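Local coordinates for protein Non-ribosomal peptide synthetase (Streptomyces halstedii, PDB 3WV5) that belongs to the ANL clan of AMP-binding enzymes as part of a non-ribosomal peptide synthetase and holds (2S,3S)-3-methyl-aspartic acid in a pocket, at residues Tyr340-Cys345 with Leu423-Tyr428; Arg310-Ser315 with Ser329-Ala334. All blocks are in the same frame, centred on the assembly; numbering follows the deposited sequence.

Interaction 1 (Tyr340-Cys345 with Leu423-Tyr428). With 2AS ((2S,3S)-3-methyl-aspartic acid), chain C.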
ATOM      1  N   TYR A 340     -11.274   6.673   4.995  1.00 27.19           N
ATOM      2  CA  TYR A 340     -11.777   5.441   5.584  1.00 28.37           C
ATOM      3  C   TYR A 340     -11.675   4.379   4.499  1.00 28.31           C
ATOM      4  O   TYR A 340     -11.957   4.633   3.329  1.00 27.50           O
ATOM      5  CB  TYR A 340     -13.245   5.632   6.044  1.00 29.69           C
ATOM      6  CG  TYR A 340     -14.102   4.392   6.047  1.00 30.32           C
ATOM      7  CD1 TYR A 340     -13.813   3.335   6.888  1.00 31.30           C
ATOM      8  CD2 TYR A 340     -15.257   4.310   5.248  1.00 32.26           C
ATOM      9  CE1 TYR A 340     -14.630   2.206   6.928  1.00 32.16           C
ATOM     10  CE2 TYR A 340     -16.083   3.189   5.266  1.00 33.31           C
ATOM     11  CZ  TYR A 340     -15.764   2.140   6.121  1.00 33.82           C
ATOM     12  OH  TYR A 340     -16.557   1.014   6.132  1.00 34.66           O
ATOM     13  N   GLY A 341     -11.276   3.175   4.886  1.00 29.68           N
ATOM     14  CA  GLY A 341     -11.204   2.070   3.957  1.00 28.93           C
ATOM     15  C   GLY A 341     -11.158   0.701   4.607  1.00 30.18           C
ATOM     16  O   GLY A 341     -11.041   0.560   5.833  1.00 30.06           O
ATOM     17  N   GLN A 342     -11.253  -0.300   3.741  1.00 31.35           N
ATOM     18  CA  GLN A 342     -10.955  -1.686   4.072  1.00 32.54           C
ATOM     19  C   GLN A 342     -10.090  -2.238   3.010  1.00 31.34           C
ATOM     20  O   GLN A 342     -10.275  -1.917   1.841  1.00 36.23           O
ATOM     21  CB  GLN A 342     -12.243  -2.531   4.106  1.00 32.45           C
ATOM     22  CG  GLN A 342     -13.167  -2.127   5.193  1.00 33.79           C
ATOM     23  CD  GLN A 342     -14.300  -3.085   5.316  1.00 35.69           C
ATOM     24  OE1 GLN A 342     -14.651  -3.795   4.373  1.00 38.49           O
ATOM     25  NE2 GLN A 342     -14.890  -3.122   6.485  1.00 37.11           N
ATOM     26  N   THR A 343      -9.245  -3.199   3.382  1.00 32.66           N
ATOM     27  CA  THR A 343      -8.339  -3.815   2.436  1.00 31.17           C
ATOM     28  C   THR A 343      -9.150  -4.452   1.295  1.00 32.57           C
ATOM     29  O   THR A 343      -8.755  -4.414   0.136  1.00 34.38           O
ATOM     30  CB  THR A 343      -7.424  -4.825   3.154  1.00 30.11           C
ATOM     31  OG1 THR A 343      -6.618  -4.139   4.105  1.00 28.73           O
ATOM     32  CG2 THR A 343      -6.504  -5.505   2.140  1.00 30.13           C
ATOM     33  N   GLU A 344     -10.307  -5.003   1.631  1.00 33.23           N
ATOM     34  CA  GLU A 344     -11.268  -5.587   0.659  1.00 32.15           C
ATOM     35  C   GLU A 344     -11.519  -4.778  -0.599  1.00 31.84           C
ATOM     36  O   GLU A 344     -11.811  -5.360  -1.651  1.00 32.68           O
ATOM     37  CB  GLU A 344     -12.599  -5.803   1.356  1.00 33.11           C
ATOM     38  CG  GLU A 344     -12.658  -7.027   2.232  1.00 34.73           C
ATOM     39  CD  GLU A 344     -11.952  -6.899   3.582  1.00 35.37           C
ATOM     40  OE1 GLU A 344     -11.327  -5.854   3.915  1.00 35.34           O
ATOM     41  OE2 GLU A 344     -11.996  -7.882   4.318  1.00 36.77           O
ATOM     42  N   CYS A 345     -11.452  -3.433  -0.515  1.00 31.19           N
ATOM     43  CA  CYS A 345     -11.488  -2.598  -1.722  1.00 30.29           C
ATOM     44  C   CYS A 345     -10.462  -1.464  -1.699  1.00 30.16           C
ATOM     45  O   CYS A 345     -10.653  -0.431  -2.349  1.00 29.47           O
ATOM     46  CB  CYS A 345     -12.866  -1.989  -1.905  1.00 31.34           C
ATOM     47  SG  CYS A 345     -13.423  -0.943  -0.557  1.00 31.84           S
ATOM     48  N   LEU A 423     -19.416  -5.096  -2.161  1.00 49.17           N
ATOM     49  CA  LEU A 423     -18.722  -5.331  -0.906  1.00 48.82           C
ATOM     50  C   LEU A 423     -19.575  -4.860   0.228  1.00 47.84           C
ATOM     51  O   LEU A 423     -19.944  -3.701   0.260  1.00 45.51           O
ATOM     52  CB  LEU A 423     -17.393  -4.561  -0.864  1.00 47.10           C
ATOM     53  CG  LEU A 423     -16.669  -4.571   0.499  1.00 47.45           C
ATOM     54  CD1 LEU A 423     -16.254  -6.007   0.815  1.00 45.91           C
ATOM     55  CD2 LEU A 423     -15.491  -3.591   0.578  1.00 44.90           C
ATOM     56  N   HIS A 424     -19.857  -5.758   1.178  1.00 51.23           N
ATOM     57  CA  HIS A 424     -20.548  -5.411   2.435  1.00 51.45           C
ATOM     58  C   HIS A 424     -19.484  -5.296   3.523  1.00 49.37           C
ATOM     59  O   HIS A 424     -18.797  -6.256   3.852  1.00 48.79           O
ATOM     60  CB  HIS A 424     -21.580  -6.496   2.816  1.00 54.46           C
ATOM     61  CG  HIS A 424     -22.657  -6.676   1.791  1.00 55.22           C
ATOM     62  ND1 HIS A 424     -23.975  -6.284   1.969  1.00 55.49           N
ATOM     63  CD2 HIS A 424     -22.574  -7.162   0.533  1.00 56.15           C
ATOM     64  CE1 HIS A 424     -24.656  -6.560   0.870  1.00 58.38           C
ATOM     65  NE2 HIS A 424     -23.827  -7.081  -0.018  1.00 58.86           N
ATOM     66  N   THR A 425     -19.340  -4.100   4.049  1.00 45.81           N
ATOM     67  CA  THR A 425     -18.251  -3.801   4.928  1.00 43.83           C
ATOM     68  C   THR A 425     -18.487  -4.355   6.302  1.00 43.42           C
ATOM     69  O   THR A 425     -17.556  -4.509   7.064  1.00 42.59           O
ATOM     70  CB  THR A 425     -18.074  -2.276   5.100  1.00 41.55           C
ATOM     71  OG1 THR A 425     -19.230  -1.705   5.737  1.00 41.02           O
ATOM     72  CG2 THR A 425     -17.795  -1.589   3.728  1.00 41.57           C
ATOM     73  N   GLY A 426     -19.748  -4.569   6.649  1.00 45.80           N
ATOM     74  CA  GLY A 426     -20.111  -4.862   8.022  1.00 43.73           C
ATOM     75  C   GLY A 426     -19.911  -3.676   8.921  1.00 43.04           C
ATOM     76  O   GLY A 426     -19.956  -3.863  10.117  1.00 43.52           O
ATOM     77  N   ASP A 427     -19.662  -2.470   8.373  1.00 40.10           N
ATOM     78  CA  ASP A 427     -19.749  -1.230   9.150  1.00 41.21           C
ATOM     79  C   ASP A 427     -21.091  -0.569   8.883  1.00 42.00           C
ATOM     80  O   ASP A 427     -21.662  -0.767   7.818  1.00 42.88           O
ATOM     81  CB  ASP A 427     -18.651  -0.222   8.765  1.00 39.30           C
ATOM     82  CG  ASP A 427     -17.275  -0.745   9.048  1.00 39.40           C
ATOM     83  OD1 ASP A 427     -17.153  -1.469  10.042  1.00 39.87           O
ATOM     84  OD2 ASP A 427     -16.318  -0.439   8.294  1.00 38.44           O
ATOM     85  N   TYR A 428     -21.576   0.226   9.831  1.00 41.65           N
ATOM     86  CA  TYR A 428     -22.891   0.824   9.706  1.00 42.49           C
ATOM     87  C   TYR A 428     -22.778   2.345   9.727  1.00 41.57           C
ATOM     88  O   TYR A 428     -21.995   2.930  10.471  1.00 40.61           O
ATOM     89  CB  TYR A 428     -23.840   0.302  10.819  1.00 44.90           C
ATOM     90  CG  TYR A 428     -24.291  -1.121  10.538  1.00 45.29           C
ATOM     91  CD1 TYR A 428     -25.504  -1.367   9.925  1.00 46.87           C
ATOM     92  CD2 TYR A 428     -23.469  -2.199  10.831  1.00 46.07           C
ATOM     93  CE1 TYR A 428     -25.902  -2.652   9.624  1.00 48.00           C
ATOM     94  CE2 TYR A 428     -23.835  -3.488  10.526  1.00 46.84           C
ATOM     95  CZ  TYR A 428     -25.054  -3.701   9.912  1.00 50.08           C
ATOM     96  OH  TYR A 428     -25.455  -4.975   9.644  1.00 55.66           O
TER
HETATM   97  C   2AS C 601      -7.207   2.368   3.506  1.00 27.79           C
HETATM   98  O   2AS C 601      -6.168   2.458   2.822  1.00 25.94           O
HETATM   99  CA  2AS C 601      -7.603   1.085   4.215  1.00 29.48           C
HETATM  100  N   2AS C 601      -6.994  -0.146   3.587  1.00 30.21           N
HETATM  101  CB  2AS C 601      -7.178   1.172   5.671  1.00 30.34           C
HETATM  102  CG  2AS C 601      -7.514  -0.105   6.463  1.00 35.16           C
HETATM  103  OD1 2AS C 601      -7.332  -0.085   7.683  1.00 41.20           O
HETATM  104  C4  2AS C 601      -5.690   1.412   5.683  1.00 29.98           C
HETATM  105  OD2 2AS C 601      -7.963  -1.166   5.965  1.00 33.43           O
HETATM  106  OXT 2AS C 601      -7.918   3.369   3.683  1.00 26.88           O
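The hydroxyl of Y340 reaches across to the carboxylate of D427, and the pair makes a short hydrogen bond, OH to OD2 2.6 Å, in which the tyrosine is the donor. OD2 takes it on its anti lone pair, the one turned away from OD1, and lies near the plane of the tyrosine ring, off its edge, with ring and carboxylate planes turned 50° apart. F439 packs edge-to-face with the same ring. Q342 makes the second polar link. With CG anti to its carbonyl carbon (chi1 -65°) and the chain extended beyond, the side chain crosses that of T425 at about a right angle, and NE2 donates to the backbone O of T425 at 3.1 Å. The bond is fairly straight, 163° at the hydrogen, and meets the acceptor in the carbonyl plane on a lone pair; the acceptor also lies close to the amide plane of Q342. NE2 also passes 3.5 Å from OD2 of D427, a contact and not a second hydrogen bond. OG1 of T425 has partners in both roles: it accepts from the backbone N of D427 at 2.8 Å, an ST turn that spans the corner at G426, and donates to the O of I390. Next to these polar links, toward L423, the contact turns apolar. L423 sets CD2 3.5 Å from SG of C345, while CD1 meets CB of E344; the carboxylate of E344 leads away, and its OE2 is hydrogen-bonded to OH of Y401. The backbone of G341-T343 also borders the 3-methyl-aspartic acid; T343 N to the ligand's OD2 is a 3.5 Å contact. In the fold, the loop that follows strand 335-340 is met here by the corner between strands 423-425 and 427-431, both antiparallel to strand 388-393.

Interaction 2 (Arg310-Ser315 with Ser329-Ala334). With 2AS ((2S,3S)-3-methyl-aspartic acid), chain C.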
ATOM      1  N   ARG A 310       2.934  19.312   3.606  1.00 27.20           N
ATOM      2  CA  ARG A 310       1.713  19.874   3.078  1.00 26.88           C
ATOM      3  C   ARG A 310       0.458  19.037   3.267  1.00 26.09           C
ATOM      4  O   ARG A 310      -0.685  19.526   2.996  1.00 25.87           O
ATOM      5  CB  ARG A 310       1.899  20.213   1.581  1.00 27.43           C
ATOM      6  CG  ARG A 310       1.690  19.043   0.572  1.00 26.31           C
ATOM      7  CD  ARG A 310       2.076  19.521  -0.837  1.00 26.12           C
ATOM      8  NE  ARG A 310       1.886  18.533  -1.885  1.00 26.40           N
ATOM      9  CZ  ARG A 310       0.719  18.243  -2.463  1.00 26.37           C
ATOM     10  NH1 ARG A 310      -0.393  18.840  -2.037  1.00 27.26           N
ATOM     11  NH2 ARG A 310       0.636  17.319  -3.411  1.00 25.28           N
ATOM     12  N   MET A 311       0.607  17.767   3.651  1.00 24.59           N
ATOM     13  CA  MET A 311      -0.560  16.906   3.804  1.00 23.82           C
ATOM     14  C   MET A 311      -0.311  15.717   4.679  1.00 23.45           C
ATOM     15  O   MET A 311       0.752  15.053   4.598  1.00 23.31           O
ATOM     16  CB  MET A 311      -1.114  16.450   2.449  1.00 23.69           C
ATOM     17  CG  MET A 311      -2.502  15.903   2.540  1.00 24.13           C
ATOM     18  SD  MET A 311      -3.192  15.328   1.002  1.00 24.38           S
ATOM     19  CE  MET A 311      -3.251  16.859   0.044  1.00 25.97           C
ATOM     20  N   PHE A 312      -1.259  15.485   5.574  1.00 23.61           N
ATOM     21  CA  PHE A 312      -1.327  14.271   6.332  1.00 24.14           C
ATOM     22  C   PHE A 312      -2.609  13.548   5.864  1.00 23.81           C
ATOM     23  O   PHE A 312      -3.666  14.198   5.771  1.00 24.71           O
ATOM     24  CB  PHE A 312      -1.422  14.570   7.835  1.00 24.95           C
ATOM     25  CG  PHE A 312      -0.243  15.292   8.392  1.00 25.84           C
ATOM     26  CD1 PHE A 312       0.872  14.607   8.787  1.00 27.25           C
ATOM     27  CD2 PHE A 312      -0.256  16.681   8.520  1.00 28.12           C
ATOM     28  CE1 PHE A 312       1.967  15.267   9.311  1.00 28.20           C
ATOM     29  CE2 PHE A 312       0.834  17.377   9.023  1.00 28.47           C
ATOM     30  CZ  PHE A 312       1.941  16.666   9.440  1.00 29.56           C
ATOM     31  N   THR A 313      -2.529  12.244   5.610  1.00 22.32           N
ATOM     32  CA  THR A 313      -3.682  11.491   5.149  1.00 22.88           C
ATOM     33  C   THR A 313      -3.872  10.339   6.106  1.00 23.18           C
ATOM     34  O   THR A 313      -3.026   9.442   6.179  1.00 21.40           O
ATOM     35  CB  THR A 313      -3.487  10.923   3.715  1.00 22.67           C
ATOM     36  OG1 THR A 313      -2.333  10.049   3.681  1.00 22.14           O
ATOM     37  CG2 THR A 313      -3.227  12.086   2.781  1.00 23.32           C
ATOM     38  N   ASN A 314      -4.991  10.416   6.828  1.00 23.70           N
ATOM     39  CA  ASN A 314      -5.306   9.487   7.879  1.00 24.39           C
ATOM     40  C   ASN A 314      -6.341   8.454   7.428  1.00 25.17           C
ATOM     41  O   ASN A 314      -7.350   8.797   6.770  1.00 24.27           O
ATOM     42  CB  ASN A 314      -5.802  10.209   9.126  1.00 24.97           C
ATOM     43  CG  ASN A 314      -6.069   9.250  10.265  1.00 25.40           C
ATOM     44  OD1 ASN A 314      -5.166   8.881  11.028  1.00 25.45           O
ATOM     45  ND2 ASN A 314      -7.321   8.793  10.357  1.00 25.80           N
ATOM     46  N   SER A 315      -6.037   7.171   7.725  1.00 24.85           N
ATOM     47  CA  SER A 315      -7.035   6.134   7.616  1.00 25.18           C
ATOM     48  C   SER A 315      -6.821   5.142   8.742  1.00 25.62           C
ATOM     49  O   SER A 315      -6.062   5.399   9.637  1.00 25.35           O
ATOM     50  CB  SER A 315      -6.957   5.407   6.262  1.00 25.06           C
ATOM     51  OG  SER A 315      -8.211   4.849   5.936  1.00 25.43           O
ATOM     52  N   SER A 329      -1.904  23.182  14.198  1.00 34.18           N
ATOM     53  CA  SER A 329      -1.096  24.131  14.982  1.00 37.40           C
ATOM     54  C   SER A 329       0.416  23.965  14.698  1.00 36.84           C
ATOM     55  O   SER A 329       1.097  24.916  14.256  1.00 38.51           O
ATOM     56  CB  SER A 329      -1.436  23.972  16.476  1.00 39.17           C
ATOM     57  OG  SER A 329      -0.788  24.921  17.324  1.00 41.13           O
ATOM     58  N   ALA A 330       0.933  22.749  14.830  1.00 34.50           N
ATOM     59  CA  ALA A 330       2.334  22.505  14.502  1.00 33.23           C
ATOM     60  C   ALA A 330       2.668  22.636  13.007  1.00 32.27           C
ATOM     61  O   ALA A 330       3.765  23.026  12.658  1.00 30.99           O
ATOM     62  CB  ALA A 330       2.733  21.141  14.997  1.00 34.32           C
ATOM     63  N   PHE A 331       1.731  22.309  12.117  1.00 30.85           N
ATOM     64  CA  PHE A 331       1.942  22.418  10.687  1.00 30.21           C
ATOM     65  C   PHE A 331       0.813  23.203   9.990  1.00 30.96           C
ATOM     66  O   PHE A 331       0.000  22.621   9.280  1.00 30.39           O
ATOM     67  CB  PHE A 331       1.997  21.007  10.098  1.00 30.23           C
ATOM     68  CG  PHE A 331       2.993  20.140  10.767  1.00 28.98           C
ATOM     69  CD1 PHE A 331       2.594  19.200  11.679  1.00 29.25           C
ATOM     70  CD2 PHE A 331       4.321  20.271  10.463  1.00 29.72           C
ATOM     71  CE1 PHE A 331       3.524  18.372  12.325  1.00 29.35           C
ATOM     72  CE2 PHE A 331       5.275  19.412  11.046  1.00 29.89           C
ATOM     73  CZ  PHE A 331       4.868  18.496  12.010  1.00 29.34           C
ATOM     74  N   PRO A 332       0.817  24.533  10.116  1.00 31.83           N
ATOM     75  CA  PRO A 332      -0.310  25.305   9.580  1.00 32.55           C
ATOM     76  C   PRO A 332      -0.338  25.235   8.082  1.00 31.71           C
ATOM     77  O   PRO A 332      -1.384  25.395   7.515  1.00 32.81           O
ATOM     78  CB  PRO A 332      -0.030  26.714  10.079  1.00 33.00           C
ATOM     79  CG  PRO A 332       1.462  26.757  10.136  1.00 34.13           C
ATOM     80  CD  PRO A 332       1.792  25.425  10.776  1.00 33.22           C
ATOM     81  N   GLY A 333       0.776  24.921   7.438  1.00 31.69           N
ATOM     82  CA  GLY A 333       0.775  24.742   5.996  1.00 31.52           C
ATOM     83  C   GLY A 333       0.224  23.417   5.488  1.00 31.68           C
ATOM     84  O   GLY A 333       0.159  23.198   4.283  1.00 33.62           O
ATOM     85  N   ALA A 334      -0.203  22.526   6.367  1.00 30.23           N
ATOM     86  CA  ALA A 334      -0.542  21.184   5.914  1.00 28.40           C
ATOM     87  C   ALA A 334      -2.010  20.955   6.032  1.00 27.76           C
ATOM     88  O   ALA A 334      -2.629  21.428   6.965  1.00 30.90           O
ATOM     89  CB  ALA A 334       0.256  20.100   6.696  1.00 27.60           C
TER
HETATM   90  C   2AS C 601      -7.207   2.368   3.506  1.00 27.79           C
HETATM   91  O   2AS C 601      -6.168   2.458   2.822  1.00 25.94           O
HETATM   92  CA  2AS C 601      -7.603   1.085   4.215  1.00 29.48           C
HETATM   93  N   2AS C 601      -6.994  -0.146   3.587  1.00 30.21           N
HETATM   94  CB  2AS C 601      -7.178   1.172   5.671  1.00 30.34           C
HETATM   95  CG  2AS C 601      -7.514  -0.105   6.463  1.00 35.16           C
HETATM   96  OD1 2AS C 601      -7.332  -0.085   7.683  1.00 41.20           O
HETATM   97  C4  2AS C 601      -5.690   1.412   5.683  1.00 29.98           C
HETATM   98  OD2 2AS C 601      -7.963  -1.166   5.965  1.00 33.43           O
HETATM   99  OXT 2AS C 601      -7.918   3.369   3.683  1.00 26.88           O
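The ring of F312 pushes its CZ corner over one face of the F331 ring, toward the rim, with CZ 3.4 Å from CD1 of F331. The contact lies within a beta-alpha-beta unit, between the start of strand 311-314 and the turn after helix 321-330, which leads on to the parallel strand 335-340. The two rings are oblique, their planes 55° apart and their centroids 5.2 Å from each other, and the side chains cross at about a right angle. F331 is the first residue to leave helical geometry, and a type I turn from F331 to A334, closed by A334 N bonding to F331 O at 2.9 Å, carries the chain back toward the strand. That turn brings the methyl of A334 to CE2 of F312, 3.6 Å away, so the F312 ring touches side chains at both ends of the turn. L295 and I299 of helix 289-300 pack against F312 and F331 respectively. R310 points its CB away from the turn, and its NH2 forms a salt bridge with D235. At the other end of the strand S315 OG donates to OXT of the 3-methyl-aspartic acid. Beside the turn, the CA of A334 makes a CA-H...O contact with the O of R310 at 3.4 Å.

Overall arrangement
Coming from the N terminus, the chain enters strand 311-314, passes through helix 321-330 and turns back at once, so interaction 2 closes a short excursion within one beta-alpha-beta unit. Strand 335-340 then carries it along the same sheet to the loop where interaction 1 opens; that contact closes much later, after strand 388-393 and helix 405-411. The two loops are in series, neither nested nor crossed, their centres about 25 Å apart. They nevertheless meet where S315 packs beside Y340 and G341, and segments 310-315 and 340-345 both border the bound 3-methyl-aspartic acid. Interaction 2 ties the turn after helix 321-330 to the start of strand 311-314, whose other end leads to S315 at the ligand; interaction 1 ties the pocket loop to the later antiparallel strands.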